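Succinate-semialdehyde dehydrogenase (Streptococcus pyogenes MGAS1882, PDB 4YWU) probably oxidises succinic semialdehyde to succinate with a nicotinamide cofactor, as a member of the aldehyde dehydrogenase family. Local coordinates at residues W131-Y136 against G260-S265; N145-N150 against L441-F446; S163-E168 against N183-Y188; T227-G232 against G435-E440. All blocks are in the same frame, centred on the assembly; numbering follows the deposited sequence.

Contact 1 of 4, residues W131-Y136 against G260-S265; sequences WNFPYY and GQVCTS. With SSN (4-oxobutanoic acid), chain C.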
# COMPACT_ATOMS: atom_id res chain seq x y z
N TRP A 131 -14.66 -5.47 -16.75
CA TRP A 131 -14.92 -5.91 -18.11
C TRP A 131 -14.47 -5.00 -19.25
O TRP A 131 -14.34 -5.46 -20.38
CB TRP A 131 -16.42 -6.19 -18.29
CG TRP A 131 -17.28 -5.05 -17.83
CD1 TRP A 131 -17.91 -4.93 -16.63
CD2 TRP A 131 -17.54 -3.84 -18.55
NE1 TRP A 131 -18.55 -3.72 -16.55
CE2 TRP A 131 -18.34 -3.03 -17.71
CE3 TRP A 131 -17.18 -3.36 -19.82
CZ2 TRP A 131 -18.79 -1.76 -18.10
CZ3 TRP A 131 -17.63 -2.10 -20.21
CH2 TRP A 131 -18.42 -1.31 -19.35
N ASN A 132 -14.22 -3.72 -18.99
CA ASN A 132 -13.84 -2.83 -20.08
C ASN A 132 -12.56 -3.22 -20.84
O ASN A 132 -12.35 -2.78 -21.97
CB ASN A 132 -13.76 -1.38 -19.57
CG ASN A 132 -12.60 -1.13 -18.64
OD1 ASN A 132 -12.30 -1.95 -17.77
ND2 ASN A 132 -11.94 0.01 -18.82
N PHE A 133 -11.71 -4.04 -20.24
CA PHE A 133 -10.48 -4.52 -20.87
C PHE A 133 -10.21 -5.91 -20.31
O PHE A 133 -9.27 -6.12 -19.54
CB PHE A 133 -9.31 -3.59 -20.55
CG PHE A 133 -9.34 -2.30 -21.32
CD1 PHE A 133 -9.09 -2.29 -22.69
CD2 PHE A 133 -9.64 -1.10 -20.68
CE1 PHE A 133 -9.13 -1.10 -23.41
CE2 PHE A 133 -9.69 0.10 -21.40
CZ PHE A 133 -9.43 0.10 -22.76
N PRO A 134 -11.03 -6.88 -20.72
CA PRO A 134 -10.95 -8.28 -20.30
C PRO A 134 -9.55 -8.85 -20.13
O PRO A 134 -9.21 -9.37 -19.07
CB PRO A 134 -11.74 -9.00 -21.39
CG PRO A 134 -12.78 -8.00 -21.75
CD PRO A 134 -11.98 -6.72 -21.83
N TYR A 135 -8.72 -8.74 -21.17
CA TYR A 135 -7.37 -9.27 -21.11
C TYR A 135 -6.35 -8.33 -20.50
O TYR A 135 -5.59 -8.71 -19.61
CB TYR A 135 -6.93 -9.72 -22.50
CG TYR A 135 -7.27 -11.17 -22.78
CD1 TYR A 135 -8.55 -11.66 -22.55
CD2 TYR A 135 -6.29 -12.07 -23.22
CE1 TYR A 135 -8.86 -13.01 -22.74
CE2 TYR A 135 -6.59 -13.42 -23.41
CZ TYR A 135 -7.88 -13.88 -23.17
OH TYR A 135 -8.17 -15.22 -23.35
N TYR A 136 -6.32 -7.09 -20.97
CA TYR A 136 -5.39 -6.08 -20.47
C TYR A 136 -5.44 -5.99 -18.94
O TYR A 136 -4.40 -6.02 -18.28
CB TYR A 136 -5.73 -4.73 -21.09
CG TYR A 136 -5.07 -3.55 -20.43
CD1 TYR A 136 -3.69 -3.34 -20.55
CD2 TYR A 136 -5.81 -2.66 -19.65
CE1 TYR A 136 -3.07 -2.28 -19.91
CE2 TYR A 136 -5.19 -1.59 -19.00
CZ TYR A 136 -3.82 -1.41 -19.13
OH TYR A 136 -3.20 -0.37 -18.47
N GLY A 260 -16.22 5.07 -24.96
CA GLY A 260 -16.19 5.89 -23.77
C GLY A 260 -16.10 5.14 -22.45
O GLY A 260 -16.08 5.75 -21.38
N GLN A 261 -16.04 3.82 -22.52
CA GLN A 261 -15.95 2.99 -21.33
C GLN A 261 -14.48 2.77 -20.94
O GLN A 261 -13.98 1.65 -20.90
CB GLN A 261 -16.64 1.65 -21.59
CG GLN A 261 -18.11 1.78 -21.98
CD GLN A 261 -18.68 0.49 -22.53
OE1 GLN A 261 -18.18 -0.04 -23.52
NE2 GLN A 261 -19.72 -0.03 -21.89
N VAL A 262 -13.79 3.86 -20.65
CA VAL A 262 -12.39 3.81 -20.26
C VAL A 262 -12.21 4.72 -19.06
O VAL A 262 -12.57 5.89 -19.11
CB VAL A 262 -11.48 4.31 -21.40
CG1 VAL A 262 -10.02 4.01 -21.09
CG2 VAL A 262 -11.90 3.67 -22.70
N CYS A 263 -11.67 4.17 -17.98
CA CYS A 263 -11.45 4.94 -16.76
C CYS A 263 -10.64 6.19 -17.06
O CYS A 263 -10.81 7.22 -16.42
CB CYS A 263 -10.75 4.08 -15.71
SG CYS A 263 -11.72 2.63 -15.17
N THR A 264 -9.76 6.10 -18.06
CA THR A 264 -8.95 7.25 -18.44
C THR A 264 -9.48 7.97 -19.68
O THR A 264 -8.75 8.68 -20.37
CB THR A 264 -7.46 6.86 -18.67
OG1 THR A 264 -7.40 5.60 -19.34
CG2 THR A 264 -6.73 6.79 -17.35
N SER A 265 -10.76 7.79 -19.95
CA SER A 265 -11.38 8.46 -21.09
C SER A 265 -11.32 9.96 -20.80
O SER A 265 -11.26 10.38 -19.64
CB SER A 265 -12.83 8.02 -21.24
OG SER A 265 -13.38 8.55 -22.43
C1 SSN C . -9.00 1.80 -17.91
O1 SSN C . -8.24 2.64 -18.48
C2 SSN C . -8.45 0.74 -16.96
O2 SSN C . -10.23 1.83 -18.13
C3 SSN C . -9.04 0.89 -15.56
C4 SSN C . -7.89 1.15 -14.59
O4 SSN C . -7.98 1.92 -13.64

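Contact 2 of 4, residues N145-N150 against L441-F446; sequences NFIVGN and LGFTSF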
# COMPACT_ATOMS: atom_id res chain seq x y z
N ASN A 145 3.24 -10.30 -11.19
CA ASN A 145 3.15 -11.22 -10.07
C ASN A 145 3.62 -12.62 -10.40
O ASN A 145 4.15 -13.32 -9.52
CB ASN A 145 1.72 -11.24 -9.56
CG ASN A 145 1.41 -10.06 -8.67
OD1 ASN A 145 1.88 -10.00 -7.52
ND2 ASN A 145 0.65 -9.10 -9.19
N PHE A 146 3.44 -13.03 -11.65
CA PHE A 146 3.87 -14.36 -12.07
C PHE A 146 5.38 -14.40 -12.00
O PHE A 146 5.95 -15.35 -11.46
CB PHE A 146 3.39 -14.64 -13.50
CG PHE A 146 3.78 -16.00 -14.02
CD1 PHE A 146 3.40 -17.16 -13.33
CD2 PHE A 146 4.48 -16.14 -15.21
CE1 PHE A 146 3.72 -18.42 -13.83
CE2 PHE A 146 4.81 -17.40 -15.71
CZ PHE A 146 4.42 -18.54 -15.02
N ILE A 147 6.03 -13.38 -12.54
CA ILE A 147 7.49 -13.31 -12.51
C ILE A 147 7.97 -13.26 -11.06
O ILE A 147 8.91 -13.97 -10.69
CB ILE A 147 7.99 -12.05 -13.26
CG1 ILE A 147 7.77 -12.24 -14.76
CG2 ILE A 147 9.46 -11.80 -12.95
CD1 ILE A 147 8.36 -13.53 -15.32
N VAL A 148 7.32 -12.43 -10.25
CA VAL A 148 7.66 -12.30 -8.83
C VAL A 148 7.58 -13.67 -8.16
O VAL A 148 8.48 -14.05 -7.40
CB VAL A 148 6.69 -11.33 -8.11
CG1 VAL A 148 6.75 -11.55 -6.60
CG2 VAL A 148 7.06 -9.89 -8.44
N GLY A 149 6.51 -14.40 -8.42
CA GLY A 149 6.35 -15.71 -7.82
C GLY A 149 5.11 -15.83 -6.94
O GLY A 149 5.00 -16.76 -6.14
N ASN A 150 4.18 -14.89 -7.08
CA ASN A 150 2.93 -14.91 -6.32
C ASN A 150 1.85 -15.60 -7.13
O ASN A 150 1.36 -15.03 -8.11
CB ASN A 150 2.43 -13.49 -6.03
CG ASN A 150 3.33 -12.71 -5.12
OD1 ASN A 150 3.81 -13.22 -4.10
ND2 ASN A 150 3.55 -11.45 -5.46
N LEU A 441 7.20 0.02 -10.56
CA LEU A 441 6.39 0.31 -9.38
C LEU A 441 5.30 -0.74 -9.12
O LEU A 441 5.12 -1.18 -7.99
CB LEU A 441 5.75 1.70 -9.52
CG LEU A 441 6.71 2.87 -9.79
CD1 LEU A 441 5.99 4.18 -9.54
CD2 LEU A 441 7.92 2.77 -8.87
N GLY A 442 4.58 -1.14 -10.16
CA GLY A 442 3.55 -2.14 -9.99
C GLY A 442 4.13 -3.51 -9.70
O GLY A 442 3.46 -4.39 -9.16
N PHE A 443 5.40 -3.68 -10.06
CA PHE A 443 6.09 -4.95 -9.85
C PHE A 443 6.24 -5.28 -8.38
O PHE A 443 5.96 -6.40 -7.96
CB PHE A 443 7.48 -4.93 -10.49
CG PHE A 443 8.17 -6.26 -10.49
CD1 PHE A 443 7.71 -7.29 -11.31
CD2 PHE A 443 9.25 -6.50 -9.65
CE1 PHE A 443 8.34 -8.55 -11.31
CE2 PHE A 443 9.88 -7.75 -9.64
CZ PHE A 443 9.42 -8.78 -10.47
N THR A 444 6.66 -4.29 -7.60
CA THR A 444 6.87 -4.47 -6.17
C THR A 444 5.66 -4.26 -5.27
O THR A 444 5.82 -4.11 -4.06
CB THR A 444 7.99 -3.54 -5.67
OG1 THR A 444 7.67 -2.18 -5.99
CG2 THR A 444 9.32 -3.90 -6.31
N SER A 445 4.45 -4.27 -5.83
CA SER A 445 3.25 -4.06 -5.02
C SER A 445 3.03 -5.11 -3.94
O SER A 445 2.65 -4.79 -2.82
CB SER A 445 1.99 -3.98 -5.89
OG SER A 445 1.88 -2.71 -6.50
N PHE A 446 3.25 -6.37 -4.29
CA PHE A 446 3.06 -7.46 -3.34
C PHE A 446 4.37 -8.21 -3.15
O PHE A 446 4.42 -9.44 -3.08
CB PHE A 446 1.96 -8.39 -3.85
CG PHE A 446 0.62 -7.71 -3.94
CD1 PHE A 446 -0.11 -7.43 -2.78
CD2 PHE A 446 0.13 -7.29 -5.17
CE1 PHE A 446 -1.31 -6.72 -2.85
CE2 PHE A 446 -1.07 -6.58 -5.25
CZ PHE A 446 -1.80 -6.30 -4.08
O HOH W 1 3.93 -7.55 -6.60
O HOH W 2 0.62 -5.76 -9.27

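Contact 3 of 4, residues S163-E168 against N183-Y188; sequences SAQSFE and NLFISY. With SO4 (sulfate ion), chain D.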
# COMPACT_ATOMS: atom_id res chain seq x y z
N SER A 163 -13.81 -14.75 -21.54
CA SER A 163 -12.47 -14.16 -21.56
C SER A 163 -11.68 -14.67 -20.37
O SER A 163 -10.57 -15.20 -20.51
CB SER A 163 -12.56 -12.64 -21.46
OG SER A 163 -13.35 -12.09 -22.50
N ALA A 164 -12.27 -14.51 -19.19
CA ALA A 164 -11.67 -14.92 -17.94
C ALA A 164 -11.19 -16.37 -18.02
O ALA A 164 -10.04 -16.67 -17.70
CB ALA A 164 -12.67 -14.77 -16.81
N GLN A 165 -12.09 -17.25 -18.45
CA GLN A 165 -11.78 -18.66 -18.55
C GLN A 165 -10.69 -18.96 -19.59
O GLN A 165 -9.75 -19.71 -19.31
CB GLN A 165 -13.04 -19.43 -18.89
CG GLN A 165 -12.87 -20.94 -18.85
CD GLN A 165 -14.03 -21.68 -19.47
OE1 GLN A 165 -14.35 -21.49 -20.65
NE2 GLN A 165 -14.67 -22.54 -18.67
N SER A 166 -10.81 -18.39 -20.78
CA SER A 166 -9.83 -18.62 -21.84
C SER A 166 -8.41 -18.18 -21.47
O SER A 166 -7.43 -18.80 -21.90
CB SER A 166 -10.28 -17.92 -23.12
OG SER A 166 -10.54 -16.54 -22.89
N PHE A 167 -8.29 -17.12 -20.66
CA PHE A 167 -6.99 -16.61 -20.24
C PHE A 167 -6.27 -17.65 -19.38
O PHE A 167 -5.05 -17.82 -19.48
CB PHE A 167 -7.14 -15.30 -19.47
CG PHE A 167 -5.84 -14.57 -19.21
CD1 PHE A 167 -4.97 -15.00 -18.22
CD2 PHE A 167 -5.49 -13.46 -19.97
CE1 PHE A 167 -3.77 -14.32 -17.97
CE2 PHE A 167 -4.29 -12.78 -19.73
CZ PHE A 167 -3.43 -13.21 -18.73
N GLU A 168 -7.02 -18.33 -18.51
CA GLU A 168 -6.43 -19.35 -17.66
C GLU A 168 -5.92 -20.45 -18.58
O GLU A 168 -4.79 -20.90 -18.45
CB GLU A 168 -7.47 -19.93 -16.70
CG GLU A 168 -6.91 -20.89 -15.66
CD GLU A 168 -7.98 -21.76 -15.00
OE1 GLU A 168 -9.06 -21.24 -14.63
OE2 GLU A 168 -7.73 -22.98 -14.84
N ASN A 183 -9.15 -19.02 -12.68
CA ASN A 183 -10.33 -18.18 -12.76
C ASN A 183 -11.36 -18.70 -11.78
O ASN A 183 -11.58 -19.91 -11.69
CB ASN A 183 -10.91 -18.18 -14.18
CG ASN A 183 -12.24 -17.44 -14.25
OD1 ASN A 183 -12.31 -16.22 -14.11
ND2 ASN A 183 -13.32 -18.19 -14.45
N LEU A 184 -12.00 -17.79 -11.05
CA LEU A 184 -13.01 -18.17 -10.08
C LEU A 184 -14.39 -17.59 -10.40
O LEU A 184 -14.60 -16.37 -10.32
CB LEU A 184 -12.60 -17.70 -8.69
CG LEU A 184 -11.15 -17.91 -8.26
CD1 LEU A 184 -10.89 -17.16 -6.96
CD2 LEU A 184 -10.86 -19.40 -8.12
N PHE A 185 -15.32 -18.45 -10.78
CA PHE A 185 -16.68 -18.02 -11.06
C PHE A 185 -17.38 -18.11 -9.70
O PHE A 185 -18.21 -18.99 -9.44
CB PHE A 185 -17.35 -18.96 -12.07
CG PHE A 185 -16.81 -18.83 -13.47
CD1 PHE A 185 -16.57 -17.57 -14.03
CD2 PHE A 185 -16.57 -19.95 -14.25
CE1 PHE A 185 -16.11 -17.44 -15.34
CE2 PHE A 185 -16.11 -19.83 -15.57
CZ PHE A 185 -15.88 -18.57 -16.12
N ILE A 186 -17.03 -17.19 -8.81
CA ILE A 186 -17.57 -17.18 -7.47
C ILE A 186 -18.48 -15.99 -7.20
O ILE A 186 -18.53 -15.05 -7.99
CB ILE A 186 -16.43 -17.20 -6.44
CG1 ILE A 186 -15.58 -15.93 -6.59
CG2 ILE A 186 -15.56 -18.45 -6.64
CD1 ILE A 186 -14.41 -15.86 -5.64
N SER A 187 -19.20 -16.06 -6.09
CA SER A 187 -20.11 -15.00 -5.68
C SER A 187 -19.32 -13.98 -4.87
O SER A 187 -18.13 -14.19 -4.61
CB SER A 187 -21.23 -15.57 -4.82
OG SER A 187 -20.70 -16.05 -3.59
N TYR A 188 -19.95 -12.89 -4.46
CA TYR A 188 -19.24 -11.89 -3.68
C TYR A 188 -19.11 -12.32 -2.22
O TYR A 188 -18.32 -11.75 -1.47
CB TYR A 188 -19.91 -10.52 -3.82
CG TYR A 188 -19.32 -9.74 -4.98
CD1 TYR A 188 -18.00 -9.30 -4.93
CD2 TYR A 188 -20.05 -9.49 -6.15
CE1 TYR A 188 -17.40 -8.62 -6.01
CE2 TYR A 188 -19.47 -8.81 -7.23
CZ TYR A 188 -18.14 -8.38 -7.15
OH TYR A 188 -17.54 -7.72 -8.21
S SO4 D . -19.51 -8.36 -11.39
O1 SO4 D . -18.06 -8.11 -11.32
O2 SO4 D . -19.80 -9.80 -11.15
O3 SO4 D . -20.01 -7.98 -12.72
O4 SO4 D . -20.19 -7.56 -10.36

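Contact 4 of 4, residues T227-G232 against G435-E440; sequences TLELGG and GRELSE. With SSN (4-oxobutanoic acid), chain C.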
# COMPACT_ATOMS: atom_id res chain seq x y z
N THR A 227 -4.44 -2.66 -3.37
CA THR A 227 -4.14 -1.61 -4.32
C THR A 227 -5.44 -1.49 -5.10
O THR A 227 -5.98 -2.49 -5.55
CB THR A 227 -2.98 -1.96 -5.28
OG1 THR A 227 -3.33 -3.10 -6.08
CG2 THR A 227 -1.72 -2.26 -4.49
N LEU A 228 -5.94 -0.27 -5.22
CA LEU A 228 -7.19 -0.06 -5.92
C LEU A 228 -7.05 0.80 -7.15
O LEU A 228 -6.36 1.82 -7.14
CB LEU A 228 -8.20 0.60 -4.99
CG LEU A 228 -8.50 -0.13 -3.69
CD1 LEU A 228 -9.69 0.53 -3.00
CD2 LEU A 228 -8.79 -1.59 -3.99
N GLU A 229 -7.70 0.38 -8.22
CA GLU A 229 -7.72 1.11 -9.47
C GLU A 229 -9.20 1.34 -9.72
O GLU A 229 -9.89 0.48 -10.27
CB GLU A 229 -7.13 0.28 -10.61
CG GLU A 229 -5.62 0.04 -10.52
CD GLU A 229 -4.81 1.27 -10.89
OE1 GLU A 229 -3.59 1.31 -10.59
OE2 GLU A 229 -5.38 2.20 -11.49
N LEU A 230 -9.71 2.49 -9.28
CA LEU A 230 -11.12 2.80 -9.46
C LEU A 230 -11.36 3.72 -10.67
O LEU A 230 -10.46 3.91 -11.49
CB LEU A 230 -11.68 3.41 -8.18
CG LEU A 230 -11.35 2.55 -6.94
CD1 LEU A 230 -11.93 3.18 -5.69
CD2 LEU A 230 -11.91 1.16 -7.13
N GLY A 231 -12.55 4.29 -10.77
CA GLY A 231 -12.85 5.14 -11.92
C GLY A 231 -12.12 6.47 -12.02
O GLY A 231 -11.27 6.81 -11.20
N GLY A 232 -12.47 7.23 -13.04
CA GLY A 232 -11.87 8.53 -13.24
C GLY A 232 -12.82 9.46 -13.97
O GLY A 232 -13.87 9.04 -14.45
N GLY A 435 -2.08 3.18 -5.05
CA GLY A 435 -1.24 2.12 -5.56
C GLY A 435 -1.04 2.33 -7.04
O GLY A 435 -1.70 3.18 -7.65
N ARG A 436 -0.14 1.56 -7.63
CA ARG A 436 0.15 1.68 -9.05
C ARG A 436 0.27 0.31 -9.68
O ARG A 436 0.39 -0.69 -8.97
CB ARG A 436 1.47 2.46 -9.25
CG ARG A 436 1.43 3.91 -8.80
CD ARG A 436 0.55 4.73 -9.71
NE ARG A 436 0.55 6.16 -9.40
CZ ARG A 436 -0.26 6.74 -8.52
NH1 ARG A 436 -1.15 6.02 -7.84
NH2 ARG A 436 -0.19 8.06 -8.33
N GLU A 437 0.21 0.26 -11.00
CA GLU A 437 0.36 -0.99 -11.74
C GLU A 437 1.25 -0.70 -12.92
O GLU A 437 1.32 0.44 -13.38
CB GLU A 437 -1.00 -1.51 -12.20
CG GLU A 437 -1.90 -1.89 -11.06
CD GLU A 437 -3.05 -2.77 -11.51
OE1 GLU A 437 -3.30 -2.82 -12.74
OE2 GLU A 437 -3.71 -3.39 -10.65
N LEU A 438 1.93 -1.73 -13.42
CA LEU A 438 2.84 -1.62 -14.56
C LEU A 438 4.15 -0.94 -14.16
O LEU A 438 4.26 -0.39 -13.05
CB LEU A 438 2.18 -0.91 -15.75
CG LEU A 438 0.99 -1.66 -16.36
CD1 LEU A 438 0.52 -0.93 -17.61
CD2 LEU A 438 1.40 -3.09 -16.70
N SER A 439 5.12 -0.97 -15.06
CA SER A 439 6.45 -0.41 -14.81
C SER A 439 7.01 -1.12 -13.58
O SER A 439 6.42 -2.08 -13.08
CB SER A 439 6.36 1.09 -14.55
OG SER A 439 5.96 1.36 -13.22
N GLU A 440 8.16 -0.67 -13.08
CA GLU A 440 8.75 -1.30 -11.91
C GLU A 440 7.93 -1.09 -10.64
O GLU A 440 7.97 -1.92 -9.73
CB GLU A 440 10.17 -0.80 -11.70
CG GLU A 440 10.79 -1.28 -10.41
CD GLU A 440 12.28 -1.57 -10.54
OE1 GLU A 440 12.99 -0.78 -11.21
OE2 GLU A 440 12.73 -2.58 -9.96
C1 SSN C . -9.00 1.80 -17.91
O1 SSN C . -8.24 2.64 -18.48
C2 SSN C . -8.45 0.74 -16.96
O2 SSN C . -10.23 1.83 -18.13
C3 SSN C . -9.04 0.89 -15.56
C4 SSN C . -7.89 1.15 -14.59
O4 SSN C . -7.98 1.92 -13.64
O HOH W 3 -0.79 -3.43 -8.14
O HOH W 4 -4.62 3.45 -8.27

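Contact 1 of 4, residues W131-Y136 against G260-S265
The loop leading into helix 134-148 meets the irregular segment 260-265 most closely at Asn-132 and Gln-261, whose CA atoms lie 6.3 Å apart. Gln-261 centres an inverse gamma turn, and a type I turn from Val-262 to Ser-265 follows, with Cys-263 inside it. Asn-132 points at this bend, CG between its backbone N and carbonyl carbon (chi1 70°), which turns the amide toward the ligand: ND2 makes a weak hydrogen bond of 3.3 Å to Gln-261 O and a bent, weak one of 2.6 Å to O2 of the bound 4-oxobutanoic acid. Cys-263 N gives the same O2 a straighter bond of 2.8 Å (N-H...O 155°). An asparagine amide and a cysteine N-H converging on one oxygen match the oxyanion hole of aldehyde dehydrogenases, here holding a carboxylate oxygen. Cys-263 SG, 3.2 Å from ligand C3, sits where the family's nucleophile is expected. Phe-133 turns its ring edge to both O2 and Val-262, CE2 lying 3.9 Å from CG1, while the Trp-131 indole crosses the Gln-261 side chain at about a right angle. Behind the site, Phe-133 and Pro-134 rest on helix 78-102; segment 260-265 joins helix 244-256 to strand 268-272.

Contact 2 of 4, residues N145-N150 against L441-F446
Apolar packing centres on Phe-443, whose ring lies against the last turn of helix 134-148. Val-148 CG2 stands over one ring face in a CH-pi contact, 3.6 Å from the centroid and 24° off the normal, shifted toward the CZ rim. Ile-147 CG2 comes to the ring edge instead, 3.8 Å from CE1. The ring reaches this place because Phe-443 carries CG opposite its backbone N (chi1 -172°), and Tyr-95 of helix 78-102 packs against it and Ile-147 alike.

Direct hydrogen bonding is the work of Asn-150. Its ND2 donates to Phe-446 O at 3.2 Å, approaching from above the carbonyl plane, and to Asn-145 OD1 at 3.0 Å, there in plane and on a lone pair. Its OD1 accepts from the backbone N atoms of Thr-122 and Gly-123, so both ends of the amide are held and its rotation is fixed. A Schellman motif with Gly-149 at positive phi ends the helix and brings Asn-150 N to 2.9 Å from Asn-145 O.

Water adds a second layer. One molecule gives a proton to Phe-443 O, accepts from Phe-446 N, both at 2.7 Å, and reaches Asn-145 OD1 weakly; another lies between Gly-442 O and Asn-145 ND2, whose protein partner is Val-141 O.

Helix 439-443 and the turn after it are thus joined to the end of helix 134-148 by a greasy face on one flank and, on the other, by buried amides and waters that satisfy backbone groups where helical bonding gives out.

Contact 3 of 4, residues S163-E168 against N183-Y188
A single direct hydrogen bond crosses between helix 161-173 and the end of strand 181-183. Asn-183 N donates to Glu-168 OE1 at 3.0 Å and nearly straight (N-H...O 172°), yet it meets the oxygen from above the carboxylate plane, 47° out of it. The glutamate gets there by an extended chain, CG turned opposite the backbone N (chi1 -173°), and its OE1 also lies 3.6 Å from Asn-183 CB.

Close packing holds the Asn-183 side chain. One turn back along the helix, the methyl of Ala-164 presses on the Asn-183 amide, CB 3.1 Å from OD1, a tight approach. The amide is also covered from its own segment: ND2 lies over the centre of the Phe-185 ring, 3.0 Å above its plane. The segments belong to a beta-alpha-beta crossover of the Rossmann-like cofactor domain, in which helix 161-173 carries the chain from strand 152-155 to the parallel edge strand 181-183.

Apolar contact is looser, with Gln-165 CB 4.1 Å from CZ at the tip of Phe-185. That residue centres an inverse gamma turn, and its ring also meets those of Tyr-3 and Phe-17.

Further along, at the start of helix 188-196, Tyr-188 OH donates to O1 of a sulfate at 3.2 Å, and the ion, probably from the crystallisation liquor, also bonds Ser-158 OG.

Contact 4 of 4, residues T227-G232 against G435-E440
Thr-227 and Gly-435 bring their CA atoms to 4.9 Å where strand 225-229 runs beside the chain leaving the antiparallel strand 433-434, Leu-228 pairing by backbone bonds with Tyr-434. Having no side chain, Gly-435 can put its CA 4.4 Å from Thr-227 CB. Just beyond, the backbones part and water enters, one molecule linking Thr-227 OG1 to Arg-436 O.

Two glutamates then slide past each other in opposite directions. Glu-229 OE1 lies 3.6 Å from Glu-437 CG, and the carboxylate planes are 57° apart; each carboxylate lies against a methylene of the other chain, and Glu-229 OE1 is 4.7 Å from Glu-437 OE1, not in contact. Arg-140 of helix 134-148 forms a salt bridge with Glu-437 OE1. A bend at chi2 (-75°) lays the Glu-229 carboxylate alongside the backbone of Arg-436 and Glu-437, while its OE2 remains 3.4 Å from O4 of the bound 4-oxobutanoic acid. Arg-436 points its CB away from the strand and returns NH1 to Gly-435 O at 2.9 Å, with the oxygen in the guanidinium plane; NH2 bonds Glu-449 O of the second subunit.

A glutamate at the end of a Rossmann-like strand, followed by Leu-Gly-Gly and facing the ligand across from Cys-263, matches the Glu-Leu-Gly-Gly motif known from aldehyde dehydrogenases, and Glu-229 is probably the general base, as in relatives.

In the fold
Contacts 1 and 4 form the deep centre: both touch the bound 4-oxobutanoic acid, and Cys-263 packs on Leu-230 and Gly-231, so the loop of the supposed nucleophile meets the segment of the supposed base. Contacts 2 and 3 lie farther out, each centred about 17 Å from the chain centre, though largely buried. Helix 134-148 links contact 1 at its start to contact 2 at its end. Helix 439-443 follows the touching residues of contact 4 and carries Phe-443 of contact 2; just past it Phe-446 packs on Thr-227. Contact 3 reaches contact 1 through Tyr-135 OH and Ser-166 OG, a probable hydrogen bond. Ligand-directed donors mark contact 1, ring packing with amides and water contact 2, a carboxylate-backbone bond contact 3, and neighbouring acids contact 4.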